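Local coordinates for protein L-lysine 6-monooxygenase involved in desferrioxamine biosynthesis (Erwinia amylovora CFBP1430, PDB 5O8P) that probably hydroxylates a terminal amine of cadaverine, using FAD and NADPH, as an early step in making the siderophore desferrioxamine, at residues F96-M99 / R100-N104. Residues are numbered along the deposited sequence; the frame is centred on the assembly and turned at random.
Sequences FFLM and RKEYN. With FAD (flavin-adenine dinucleotide), chain C.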
# COMPACT_ATOMS: atom_id res chain seq x y z
N PHE B 96 -3.57 8.64 -8.77
CA PHE B 96 -3.08 10.00 -8.92
C PHE B 96 -2.20 10.23 -10.16
O PHE B 96 -2.12 11.35 -10.66
CB PHE B 96 -2.34 10.49 -7.65
CG PHE B 96 -3.27 11.09 -6.60
CD1 PHE B 96 -3.82 12.36 -6.78
CD2 PHE B 96 -3.59 10.39 -5.46
CE1 PHE B 96 -4.68 12.89 -5.83
CE2 PHE B 96 -4.44 10.92 -4.51
CZ PHE B 96 -4.98 12.17 -4.69
N PHE B 97 -1.56 9.17 -10.66
CA PHE B 97 -0.49 9.33 -11.64
C PHE B 97 -0.94 8.92 -13.02
O PHE B 97 -1.27 7.75 -13.26
CB PHE B 97 0.72 8.52 -11.20
CG PHE B 97 1.21 8.91 -9.85
CD1 PHE B 97 2.00 10.04 -9.69
CD2 PHE B 97 0.84 8.19 -8.73
CE1 PHE B 97 2.44 10.42 -8.45
CE2 PHE B 97 1.27 8.58 -7.47
CZ PHE B 97 2.07 9.70 -7.33
N LEU B 98 -0.94 9.91 -13.92
CA LEU B 98 -1.34 9.66 -15.28
C LEU B 98 -0.30 8.82 -16.00
O LEU B 98 0.90 8.93 -15.74
CB LEU B 98 -1.46 10.98 -16.02
CG LEU B 98 -2.52 11.98 -15.60
CD1 LEU B 98 -2.33 13.29 -16.38
CD2 LEU B 98 -3.90 11.39 -15.84
N MET B 99 -0.77 7.98 -16.92
CA MET B 99 0.11 7.31 -17.87
C MET B 99 0.71 8.40 -18.77
O MET B 99 0.00 9.32 -19.15
CB MET B 99 -0.70 6.36 -18.76
CG MET B 99 -1.51 5.27 -18.07
SD MET B 99 -0.69 4.38 -16.73
CE MET B 99 0.83 3.77 -17.46
N ARG B 100 1.98 8.30 -19.15
CA ARG B 100 2.57 9.27 -20.08
C ARG B 100 1.80 9.36 -21.37
O ARG B 100 1.71 10.44 -21.94
CB ARG B 100 4.00 8.93 -20.44
CG ARG B 100 4.98 9.09 -19.31
CD ARG B 100 6.18 9.93 -19.70
NE ARG B 100 7.25 9.63 -18.77
CZ ARG B 100 8.05 8.57 -18.84
NH1 ARG B 100 7.91 7.66 -19.80
NH2 ARG B 100 8.99 8.40 -17.91
N LYS B 101 1.28 8.24 -21.84
CA LYS B 101 0.48 8.25 -23.05
C LYS B 101 -0.76 9.12 -22.88
O LYS B 101 -1.12 9.86 -23.79
CB LYS B 101 0.11 6.83 -23.49
CG LYS B 101 -0.96 6.77 -24.57
CD LYS B 101 -0.87 5.51 -25.42
CE LYS B 101 0.08 5.73 -26.58
NZ LYS B 101 0.37 4.46 -27.30
N GLU B 102 -1.40 9.05 -21.72
CA GLU B 102 -2.59 9.85 -21.48
C GLU B 102 -2.23 11.33 -21.29
O GLU B 102 -2.96 12.19 -21.76
CB GLU B 102 -3.37 9.31 -20.29
CG GLU B 102 -4.74 9.95 -20.11
CD GLU B 102 -5.74 9.06 -19.38
OE1 GLU B 102 -5.38 8.40 -18.38
OE2 GLU B 102 -6.90 9.05 -19.82
N TYR B 103 -1.12 11.63 -20.64
CA TYR B 103 -0.72 13.02 -20.44
C TYR B 103 -0.45 13.65 -21.77
O TYR B 103 -0.82 14.81 -22.01
CB TYR B 103 0.54 13.11 -19.58
CG TYR B 103 1.05 14.52 -19.34
CD1 TYR B 103 0.42 15.39 -18.47
CD2 TYR B 103 2.19 14.97 -19.97
CE1 TYR B 103 0.90 16.67 -18.24
CE2 TYR B 103 2.69 16.25 -19.75
CZ TYR B 103 2.04 17.09 -18.89
OH TYR B 103 2.54 18.36 -18.68
N ASN B 104 0.18 12.88 -22.65
CA ASN B 104 0.49 13.34 -24.00
C ASN B 104 -0.79 13.60 -24.77
O ASN B 104 -0.91 14.64 -25.40
CB ASN B 104 1.37 12.32 -24.73
CG ASN B 104 1.93 12.86 -26.04
OD1 ASN B 104 2.50 13.95 -26.09
ND2 ASN B 104 1.77 12.08 -27.12
PA FAD C . 10.27 20.60 -24.08
O1A FAD C . 9.59 19.32 -24.52
O2A FAD C . 11.78 20.68 -24.10
O5B FAD C . 9.65 21.76 -25.02
C5B FAD C . 10.45 22.60 -25.84
C4B FAD C . 9.82 22.90 -27.19
O4B FAD C . 10.44 24.06 -27.76
C3B FAD C . 10.01 21.77 -28.20
O3B FAD C . 8.75 21.50 -28.83
C2B FAD C . 11.08 22.29 -29.15
O2B FAD C . 10.96 21.81 -30.49
C1B FAD C . 10.86 23.79 -29.10
N9A FAD C . 12.00 24.64 -29.55
C8A FAD C . 13.29 24.60 -29.16
N7A FAD C . 14.01 25.56 -29.80
C5A FAD C . 13.17 26.23 -30.62
C6A FAD C . 13.25 27.35 -31.60
N6A FAD C . 14.43 27.99 -31.83
N1A FAD C . 12.12 27.73 -32.24
C2A FAD C . 10.93 27.12 -32.02
N3A FAD C . 10.79 26.09 -31.16
C4A FAD C . 11.85 25.61 -30.45
N1 FAD C . 8.84 16.05 -14.99
C2 FAD C . 7.80 15.86 -14.13
O2 FAD C . 7.55 16.77 -13.30
N3 FAD C . 7.04 14.75 -14.15
C4 FAD C . 7.27 13.75 -15.02
O4 FAD C . 6.55 12.72 -15.02
C4X FAD C . 8.38 13.88 -16.00
N5 FAD C . 8.65 12.91 -16.90
C5X FAD C . 9.68 13.06 -17.77
C6 FAD C . 9.92 12.03 -18.68
C7 FAD C . 10.95 12.11 -19.61
C7M FAD C . 11.19 10.98 -20.58
C8 FAD C . 11.81 13.33 -19.63
C8M FAD C . 12.94 13.45 -20.62
C9 FAD C . 11.58 14.37 -18.72
C9A FAD C . 10.54 14.30 -17.78
N10 FAD C . 10.26 15.34 -16.83
C10 FAD C . 9.18 15.13 -15.93
C1' FAD C . 11.04 16.61 -16.74
C2' FAD C . 10.39 17.76 -17.54
O2' FAD C . 8.97 17.82 -17.27
C3' FAD C . 10.62 17.67 -19.06
O3' FAD C . 12.03 17.71 -19.36
C4' FAD C . 9.92 18.78 -19.85
O4' FAD C . 9.67 18.33 -21.19
C5' FAD C . 10.75 20.07 -19.92
O5' FAD C . 9.87 21.17 -20.18
P FAD C . 10.05 22.07 -21.49
O1P FAD C . 8.94 23.09 -21.51
O2P FAD C . 11.49 22.51 -21.42
O3P FAD C . 9.73 20.89 -22.57
O HOH W 1 -3.44 7.71 -16.96
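A water joins Met99 to Glu102 at the start of the helix. It accepts from Met99 N at 2.7 Å and donates to Glu102 OE1. The Glu102 side chain, with CG anti to its backbone N (chi1 -171°), turns back to the strand and meets this water. OE1 is also hydrogen-bonded to Tyr287 of a second subunit, and OE2 forms a salt bridge with Lys86, so both carboxylate oxygens are held. Met99 is the N-cap residue. Its carbonyl oxygen accepts a helical i+4 bond from Tyr103 N at 3.0 Å. Asn104 N to Arg100 O continues the pattern one residue on. Leu98 points at the helix and lies across Tyr103 at about a right angle. Its CD1 touches the ring edge at CD1 of Tyr103, 4.0 Å away. Trp46, an FAD-binding residue, packs edge-to-face with the same ring. Arg100 leaves the turn on the flavin side. Its NE comes within 3.6 Å of FAD C6, and methyl carbon C7M sits over one face of the guanidinium. Glu206 pairs with Arg100 NH2 in a salt bridge. The weakly bonded strand 97-99 and the helical segment 100-104 run at 83° to each other. This strand-to-helix turn, with its N-cap at Met99, places Arg100, which also binds NADP(+), at the flavin site of an FAD- and NADPH-dependent N-hydroxylating monooxygenase.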